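Local atomic coordinates of transcription regulator AcaB (Escherichia coli, PDB entry 6N8B), a protein that probably regulates transcription and has a crucial role in the conjugation of IncC plasmids. Residues L27-L32 with N109-E114; H125-L130 with Q160-L165. One frame throughout, in Å; residues are numbered along the deposited sequence.

Contact 1: L27-L32 with N109-E114; sequences LKVNSL and NEYTIE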
ATOM      1  N   LEU A  27      -6.287  -5.511  12.660  1.00 42.87           N
ATOM      2  CA  LEU A  27      -4.941  -5.699  12.129  1.00 41.75           C
ATOM      3  C   LEU A  27      -3.966  -5.028  13.083  1.00 42.47           C
ATOM      4  O   LEU A  27      -3.901  -3.795  13.146  1.00 43.12           O
ATOM      5  CB  LEU A  27      -4.812  -5.140  10.711  1.00 40.75           C
ATOM      6  CG  LEU A  27      -3.385  -4.978  10.177  1.00 39.40           C
ATOM      7  CD1 LEU A  27      -2.705  -6.317   9.968  1.00 38.28           C
ATOM      8  CD2 LEU A  27      -3.438  -4.230   8.866  1.00 38.64           C
ATOM      9  N   LYS A  28      -3.232  -5.828  13.849  1.00 57.20           N
ATOM     10  CA  LYS A  28      -2.257  -5.261  14.763  1.00 58.08           C
ATOM     11  C   LYS A  28      -0.948  -5.017  14.030  1.00 57.35           C
ATOM     12  O   LYS A  28      -0.513  -5.831  13.210  1.00 55.99           O
ATOM     13  CB  LYS A  28      -2.054  -6.174  15.974  1.00 59.06           C
ATOM     14  CG  LYS A  28      -0.686  -6.075  16.622  1.00 59.85           C
ATOM     15  CD  LYS A  28      -0.485  -7.099  17.718  1.00 61.47           C
ATOM     16  CE  LYS A  28      -1.358  -6.750  18.898  1.00 63.01           C
ATOM     17  NZ  LYS A  28      -0.998  -7.481  20.141  1.00 65.44           N
ATOM     18  N   VAL A  29      -0.326  -3.881  14.327  1.00 41.84           N
ATOM     19  CA  VAL A  29       0.877  -3.428  13.647  1.00 41.21           C
ATOM     20  C   VAL A  29       1.897  -3.050  14.711  1.00 42.69           C
ATOM     21  O   VAL A  29       1.607  -2.236  15.593  1.00 44.42           O
ATOM     22  CB  VAL A  29       0.579  -2.243  12.711  1.00 41.16           C
ATOM     23  CG1 VAL A  29       1.854  -1.743  12.084  1.00 40.59           C
ATOM     24  CG2 VAL A  29      -0.419  -2.652  11.634  1.00 39.83           C
ATOM     25  N   ASN A  30       3.087  -3.642  14.631  1.00 48.29           N
ATOM     26  CA  ASN A  30       4.092  -3.483  15.675  1.00 49.84           C
ATOM     27  C   ASN A  30       4.999  -2.284  15.422  1.00 50.09           C
ATOM     28  O   ASN A  30       5.153  -1.424  16.295  1.00 51.64           O
ATOM     29  CB  ASN A  30       4.940  -4.753  15.777  1.00 49.34           C
ATOM     30  CG  ASN A  30       4.157  -5.940  16.294  1.00 49.54           C
ATOM     31  OD1 ASN A  30       3.300  -5.803  17.166  1.00 50.97           O
ATOM     32  ND2 ASN A  30       4.444  -7.119  15.747  1.00 48.35           N
ATOM     33  N   SER A  31       5.585  -2.213  14.233  1.00 39.07           N
ATOM     34  CA  SER A  31       6.632  -1.248  13.938  1.00 39.03           C
ATOM     35  C   SER A  31       6.053   0.137  13.680  1.00 40.00           C
ATOM     36  O   SER A  31       4.948   0.284  13.150  1.00 39.93           O
ATOM     37  CB  SER A  31       7.449  -1.701  12.727  1.00 36.83           C
ATOM     38  OG  SER A  31       6.626  -1.831  11.578  1.00 35.31           O
ATOM     39  N   LEU A  32       6.823   1.160  14.055  1.00 37.88           N
ATOM     40  CA  LEU A  32       6.379   2.531  13.826  1.00 38.91           C
ATOM     41  C   LEU A  32       6.337   2.863  12.342  1.00 37.36           C
ATOM     42  O   LEU A  32       5.542   3.711  11.920  1.00 37.58           O
ATOM     43  CB  LEU A  32       7.293   3.513  14.563  1.00 39.69           C
ATOM     44  CG  LEU A  32       7.062   5.000  14.276  1.00 39.51           C
ATOM     45  CD1 LEU A  32       5.717   5.465  14.824  1.00 40.39           C
ATOM     46  CD2 LEU A  32       8.205   5.834  14.828  1.00 39.63           C
ATOM     47  N   ASN A 109      -0.164  -1.072  17.726  1.00 62.81           N
ATOM     48  CA  ASN A 109      -1.530  -0.591  17.593  1.00 62.88           C
ATOM     49  C   ASN A 109      -2.364  -1.572  16.784  1.00 62.03           C
ATOM     50  O   ASN A 109      -1.848  -2.313  15.943  1.00 61.42           O
ATOM     51  CB  ASN A 109      -1.580   0.805  16.935  1.00 63.13           C
ATOM     52  CG  ASN A 109      -0.925   1.883  17.788  1.00 64.03           C
ATOM     53  OD1 ASN A 109      -0.599   1.657  18.954  1.00 64.38           O
ATOM     54  ND2 ASN A 109      -0.737   3.066  17.208  1.00 64.30           N
ATOM     55  N   GLU A 110      -3.665  -1.558  17.046  1.00 67.21           N
ATOM     56  CA  GLU A 110      -4.632  -2.376  16.332  1.00 66.84           C
ATOM     57  C   GLU A 110      -5.545  -1.460  15.532  1.00 66.25           C
ATOM     58  O   GLU A 110      -6.092  -0.496  16.076  1.00 66.44           O
ATOM     59  CB  GLU A 110      -5.450  -3.227  17.305  1.00 67.96           C
ATOM     60  CG  GLU A 110      -4.678  -4.386  17.905  1.00 68.72           C
ATOM     61  CD  GLU A 110      -5.506  -5.180  18.890  1.00 72.99           C
ATOM     62  OE1 GLU A 110      -5.173  -6.360  19.137  1.00 74.85           O
ATOM     63  OE2 GLU A 110      -6.482  -4.618  19.428  1.00 75.53           O
ATOM     64  N   TYR A 111      -5.696  -1.751  14.246  1.00 50.09           N
ATOM     65  CA  TYR A 111      -6.563  -0.977  13.368  1.00 49.38           C
ATOM     66  C   TYR A 111      -7.723  -1.842  12.901  1.00 49.38           C
ATOM     67  O   TYR A 111      -7.516  -2.952  12.400  1.00 49.47           O
ATOM     68  CB  TYR A 111      -5.796  -0.443  12.156  1.00 48.55           C
ATOM     69  CG  TYR A 111      -4.598   0.418  12.491  1.00 48.72           C
ATOM     70  CD1 TYR A 111      -3.340  -0.146  12.680  1.00 49.05           C
ATOM     71  CD2 TYR A 111      -4.722   1.795  12.606  1.00 48.71           C
ATOM     72  CE1 TYR A 111      -2.243   0.642  12.980  1.00 49.48           C
ATOM     73  CE2 TYR A 111      -3.633   2.588  12.905  1.00 49.20           C
ATOM     74  CZ  TYR A 111      -2.396   2.008  13.092  1.00 49.60           C
ATOM     75  OH  TYR A 111      -1.308   2.792  13.391  1.00 50.14           O
ATOM     76  N   THR A 112      -8.939  -1.331  13.067  1.00 51.83           N
ATOM     77  CA  THR A 112     -10.124  -1.959  12.504  1.00 52.01           C
ATOM     78  C   THR A 112     -10.265  -1.497  11.059  1.00 50.99           C
ATOM     79  O   THR A 112     -10.491  -0.309  10.800  1.00 50.42           O
ATOM     80  CB  THR A 112     -11.374  -1.603  13.307  1.00 52.57           C
ATOM     81  OG1 THR A 112     -11.235  -2.078  14.651  1.00 54.25           O
ATOM     82  CG2 THR A 112     -12.603  -2.230  12.681  1.00 52.40           C
ATOM     83  N   ILE A 113     -10.131  -2.429  10.122  1.00 46.64           N
ATOM     84  CA  ILE A 113     -10.176  -2.121   8.701  1.00 45.95           C
ATOM     85  C   ILE A 113     -11.281  -2.950   8.069  1.00 46.61           C
ATOM     86  O   ILE A 113     -11.538  -4.087   8.487  1.00 47.53           O
ATOM     87  CB  ILE A 113      -8.827  -2.388   8.000  1.00 45.45           C
ATOM     88  CG1 ILE A 113      -8.527  -3.886   7.939  1.00 46.35           C
ATOM     89  CG2 ILE A 113      -7.704  -1.665   8.724  1.00 45.05           C
ATOM     90  CD1 ILE A 113      -7.216  -4.215   7.264  1.00 46.21           C
ATOM     91  N   GLU A 114     -11.946  -2.371   7.078  1.00 68.16           N
ATOM     92  CA  GLU A 114     -12.896  -3.106   6.266  1.00 68.56           C
ATOM     93  C   GLU A 114     -12.357  -3.232   4.851  1.00 67.85           C
ATOM     94  O   GLU A 114     -11.698  -2.327   4.335  1.00 66.85           O
ATOM     95  CB  GLU A 114     -14.267  -2.431   6.241  1.00 68.89           C
ATOM     96  CG  GLU A 114     -14.644  -1.712   7.519  1.00 69.44           C
ATOM     97  CD  GLU A 114     -15.839  -0.799   7.324  1.00 69.71           C
ATOM     98  OE1 GLU A 114     -16.710  -0.756   8.222  1.00 70.39           O
ATOM     99  OE2 GLU A 114     -15.914  -0.143   6.260  1.00 68.84           O
TER
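L27 and Y111 face each other across a two-stranded antiparallel ribbon, the only sheet of an otherwise helical protein. The strand directions differ by 149°, so the pairing is antiparallel with a twist between the strands. Two hydrogen-bonded pairs flank a non-hydrogen-bonded one, K28 with E110. In the first, L27 N donates to Y111 O at 2.9 Å and Y111 N returns a bond to L27 O, also 2.9 Å. In the second, V29 N reaches N109 O at 2.7 Å, while N109 N meets V29 O at 3.0 Å.

The Y111 side chain shows how the inner face is built. Its CB stands by the L27 carbonyl oxygen, and CG lies beside the backbone N, anti to the carbonyl carbon (chi1 -57°). The ring then lies alongside V29, presenting an edge rather than a face to the other strand. CD1 lies 3.7 Å from L27 O, and CE1 comes to 4.0 Å from V29 CG2 and equally near V29 CB. At the tip, OH leaves the strand pair and is hydrogen-bonded to E39 on helix 32-59.

On this same inner side of the ribbon L27 CD2 touches I113 CD1 at 4.1 Å. The face rests on two helices: L27 packs on M38 and V29 on A34 of helix 32-59, while I113 packs on A124 of helix 118-142. K28 and E110 occupy the other, exposed face. There K28 CB lies against E110 CG, but the charged ends stop short of a salt bridge: K28 NZ is 4.4 Å from E110 OE1.

Contact 2: H125-L130 with Q160-L165; sequences HLIRKL and QRLIKL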
ATOM      1  N   HIS A 125      -2.258  -6.323   3.161  1.00 72.84           N
ATOM      2  CA  HIS A 125      -1.304  -7.394   3.397  1.00 73.70           C
ATOM      3  C   HIS A 125       0.119  -6.942   3.102  1.00 72.57           C
ATOM      4  O   HIS A 125       1.058  -7.449   3.717  1.00 72.88           O
ATOM      5  CB  HIS A 125      -1.663  -8.617   2.551  1.00 74.24           C
ATOM      6  CG  HIS A 125      -0.953  -9.865   2.972  1.00 74.90           C
ATOM      7  ND1 HIS A 125      -1.279 -10.555   4.120  1.00 75.58           N
ATOM      8  CD2 HIS A 125       0.081 -10.536   2.411  1.00 74.89           C
ATOM      9  CE1 HIS A 125      -0.483 -11.603   4.242  1.00 75.82           C
ATOM     10  NE2 HIS A 125       0.351 -11.614   3.219  1.00 75.38           N
ATOM     11  N   LEU A 126       0.290  -5.950   2.222  1.00 45.13           N
ATOM     12  CA  LEU A 126       1.606  -5.344   2.024  1.00 44.12           C
ATOM     13  C   LEU A 126       2.100  -4.657   3.291  1.00 43.84           C
ATOM     14  O   LEU A 126       3.294  -4.711   3.610  1.00 43.83           O
ATOM     15  CB  LEU A 126       1.567  -4.352   0.863  1.00 42.79           C
ATOM     16  CG  LEU A 126       1.487  -4.993  -0.520  1.00 43.13           C
ATOM     17  CD1 LEU A 126       1.593  -3.944  -1.602  1.00 42.35           C
ATOM     18  CD2 LEU A 126       2.584  -6.020  -0.662  1.00 43.84           C
ATOM     19  N   ILE A 127       1.201  -3.986   4.011  1.00 35.38           N
ATOM     20  CA  ILE A 127       1.597  -3.304   5.237  1.00 35.30           C
ATOM     21  C   ILE A 127       2.076  -4.315   6.271  1.00 37.01           C
ATOM     22  O   ILE A 127       3.021  -4.055   7.026  1.00 36.87           O
ATOM     23  CB  ILE A 127       0.430  -2.452   5.765  1.00 34.73           C
ATOM     24  CG1 ILE A 127       0.023  -1.421   4.710  1.00 32.96           C
ATOM     25  CG2 ILE A 127       0.797  -1.784   7.085  1.00 35.19           C
ATOM     26  CD1 ILE A 127      -0.787  -0.276   5.252  1.00 32.44           C
ATOM     27  N   ARG A 128       1.446  -5.491   6.306  1.00 53.61           N
ATOM     28  CA  ARG A 128       1.880  -6.532   7.230  1.00 54.28           C
ATOM     29  C   ARG A 128       3.275  -7.029   6.876  1.00 53.91           C
ATOM     30  O   ARG A 128       4.129  -7.196   7.755  1.00 53.92           O
ATOM     31  CB  ARG A 128       0.874  -7.686   7.236  1.00 55.06           C
ATOM     32  CG  ARG A 128       1.459  -9.050   7.596  1.00 55.48           C
ATOM     33  CD  ARG A 128       1.947  -9.100   9.040  1.00 55.54           C
ATOM     34  NE  ARG A 128       0.998  -8.534   9.987  1.00 55.57           N
ATOM     35  CZ  ARG A 128       0.110  -9.252  10.666  1.00 55.92           C
ATOM     36  NH1 ARG A 128       0.034 -10.567  10.489  1.00 56.47           N
ATOM     37  NH2 ARG A 128      -0.713  -8.655  11.524  1.00 55.45           N
ATOM     38  N   LYS A 129       3.525  -7.289   5.592  1.00 46.15           N
ATOM     39  CA  LYS A 129       4.847  -7.769   5.209  1.00 45.87           C
ATOM     40  C   LYS A 129       5.914  -6.707   5.431  1.00 45.05           C
ATOM     41  O   LYS A 129       7.079  -7.042   5.666  1.00 45.11           O
ATOM     42  CB  LYS A 129       4.840  -8.267   3.764  1.00 45.86           C
ATOM     43  CG  LYS A 129       3.565  -8.998   3.420  1.00 46.19           C
ATOM     44  CD  LYS A 129       3.808 -10.186   2.512  1.00 47.37           C
ATOM     45  CE  LYS A 129       4.302  -9.781   1.148  1.00 45.92           C
ATOM     46  NZ  LYS A 129       3.938 -10.829   0.150  1.00 46.70           N
ATOM     47  N   LEU A 130       5.535  -5.430   5.396  1.00 32.38           N
ATOM     48  CA  LEU A 130       6.462  -4.383   5.800  1.00 31.61           C
ATOM     49  C   LEU A 130       6.696  -4.424   7.305  1.00 32.13           C
ATOM     50  O   LEU A 130       7.831  -4.265   7.768  1.00 32.06           O
ATOM     51  CB  LEU A 130       5.923  -3.020   5.362  1.00 30.55           C
ATOM     52  CG  LEU A 130       6.515  -1.758   5.983  1.00 29.95           C
ATOM     53  CD1 LEU A 130       7.852  -1.477   5.354  1.00 29.67           C
ATOM     54  CD2 LEU A 130       5.594  -0.568   5.799  1.00 29.28           C
ATOM     55  N   GLN A 160       8.903   4.628   2.164  1.00 60.56           N
ATOM     56  CA  GLN A 160       8.657   5.408   0.964  1.00 60.77           C
ATOM     57  C   GLN A 160       8.125   4.537  -0.165  1.00 60.63           C
ATOM     58  O   GLN A 160       7.288   4.995  -0.945  1.00 60.63           O
ATOM     59  CB  GLN A 160       9.946   6.120   0.554  1.00 61.48           C
ATOM     60  CG  GLN A 160       9.802   7.171  -0.526  1.00 61.99           C
ATOM     61  CD  GLN A 160      11.141   7.528  -1.145  1.00 62.77           C
ATOM     62  OE1 GLN A 160      11.635   8.644  -0.983  1.00 63.43           O
ATOM     63  NE2 GLN A 160      11.753   6.565  -1.827  1.00 62.69           N
ATOM     64  N   ARG A 161       8.546   3.270  -0.225  1.00 46.04           N
ATOM     65  CA  ARG A 161       8.149   2.396  -1.326  1.00 46.23           C
ATOM     66  C   ARG A 161       6.642   2.173  -1.355  1.00 45.93           C
ATOM     67  O   ARG A 161       6.019   2.218  -2.423  1.00 46.37           O
ATOM     68  CB  ARG A 161       8.887   1.063  -1.220  1.00 46.37           C
ATOM     69  CG  ARG A 161       8.569   0.096  -2.334  1.00 46.24           C
ATOM     70  CD  ARG A 161       9.572   0.194  -3.469  1.00 47.60           C
ATOM     71  NE  ARG A 161       9.052  -0.432  -4.681  1.00 48.32           N
ATOM     72  CZ  ARG A 161       9.180  -1.722  -4.974  1.00 48.65           C
ATOM     73  NH1 ARG A 161       9.823  -2.531  -4.144  1.00 48.31           N
ATOM     74  NH2 ARG A 161       8.666  -2.202  -6.099  1.00 49.49           N
ATOM     75  N   LEU A 162       6.033   1.931  -0.195  1.00 45.82           N
ATOM     76  CA  LEU A 162       4.584   1.787  -0.175  1.00 45.54           C
ATOM     77  C   LEU A 162       3.882   3.128  -0.321  1.00 45.62           C
ATOM     78  O   LEU A 162       2.766   3.177  -0.851  1.00 45.67           O
ATOM     79  CB  LEU A 162       4.120   1.094   1.104  1.00 45.17           C
ATOM     80  CG  LEU A 162       4.333  -0.419   1.140  1.00 45.64           C
ATOM     81  CD1 LEU A 162       5.633  -0.782   1.838  1.00 45.98           C
ATOM     82  CD2 LEU A 162       3.140  -1.103   1.788  1.00 45.82           C
ATOM     83  N   ILE A 163       4.500   4.215   0.146  1.00 39.56           N
ATOM     84  CA  ILE A 163       3.879   5.529   0.004  1.00 39.69           C
ATOM     85  C   ILE A 163       3.725   5.900  -1.469  1.00 40.54           C
ATOM     86  O   ILE A 163       2.663   6.370  -1.893  1.00 40.77           O
ATOM     87  CB  ILE A 163       4.680   6.592   0.777  1.00 39.81           C
ATOM     88  CG1 ILE A 163       4.488   6.420   2.288  1.00 39.54           C
ATOM     89  CG2 ILE A 163       4.241   7.980   0.362  1.00 40.24           C
ATOM     90  CD1 ILE A 163       3.052   6.637   2.765  1.00 39.39           C
ATOM     91  N   LYS A 164       4.775   5.702  -2.277  1.00 61.01           N
ATOM     92  CA  LYS A 164       4.604   5.939  -3.712  1.00 62.06           C
ATOM     93  C   LYS A 164       3.682   4.910  -4.360  1.00 62.23           C
ATOM     94  O   LYS A 164       3.002   5.234  -5.340  1.00 63.23           O
ATOM     95  CB  LYS A 164       5.951   6.058  -4.437  1.00 62.60           C
ATOM     96  CG  LYS A 164       7.023   5.065  -4.112  1.00 61.09           C
ATOM     97  CD  LYS A 164       7.873   4.810  -5.343  1.00 61.65           C
ATOM     98  CE  LYS A 164       9.009   5.827  -5.451  1.00 63.83           C
ATOM     99  NZ  LYS A 164      10.048   5.765  -4.378  1.00 61.36           N
ATOM    100  N   LEU A 165       3.641   3.676  -3.853  1.00 30.84           N
ATOM    101  CA  LEU A 165       2.624   2.744  -4.334  1.00 31.04           C
ATOM    102  C   LEU A 165       1.228   3.288  -4.061  1.00 31.11           C
ATOM    103  O   LEU A 165       0.364   3.287  -4.946  1.00 32.07           O
ATOM    104  CB  LEU A 165       2.794   1.378  -3.676  1.00 30.36           C
ATOM    105  CG  LEU A 165       1.699   0.395  -4.096  1.00 30.73           C
ATOM    106  CD1 LEU A 165       1.666   0.234  -5.610  1.00 32.03           C
ATOM    107  CD2 LEU A 165       1.881  -0.935  -3.408  1.00 30.24           C
TER
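L126, I127 and L130 meet L162 and L165 without any flat group between them: no ring, amide or guanidinium offers a face or edge to this interface, which consists of branched aliphatic side chains. Every side-chain contact between the two segments joins aliphatic carbons of these five residues, and on that evidence the packing of side chains is apolar.

The two helical segments run antiparallel, at 170°, with their axes 11.3 Å apart. Even the nearest alpha carbons, I127 CA and L162 CA, are separated by 8.0 Å, and the space is bridged mainly by leucine branches. L162 has the largest share. Its CG is anti to the carbonyl carbon (chi1 -77°), and the two methyls diverge from there: CD2 meets L126 CB at 3.7 Å and comes near I127 CG1, whereas CD1 approaches L130 CD2 at 4.0 Å. One leucine therefore touches residues a helical turn apart on the partner helix. L130 and L162 lie alongside each other, pointing in opposite senses.

A turn further along helix 148-182, L165 extends the seam. Its CD2 touches L126 CD1 at 3.5 Å, and the two side chains cross at about a right angle.

All five residues are buried, near the centre of the chain, and other helices close the interface. Helix 62-96 packs on L126 through S80 and L83 and on L165 through V79; helix 32-59 supplies V37 and M38 against I127, with V37 also reaching L130. The contact is thus a core seam of a helical bundle, in which four long helices share one apolar interior.

How the contacts relate
From the N terminus, strand 23-29 leads into helices 32-59 and 62-96, and the chain then returns as strand 109-115. Contact 1 closes this excursion, 76 intervening residues of which 62 are helical. Helix 118-142 follows directly, and contact 2 closes a shorter connection of 29 residues onto helix 148-182. The closures are in series, neither nested nor crossed. The centres of contact 1 and contact 2 are about 14 Å apart. The two nevertheless touch: R128, on the helix of contact 2, probably donates from NH2 to K28 O, 3.3 Å away. Helix 118-142 thus joins the ribbon on the bundle's surface to its interior, with helix 32-59 packing against both contacts.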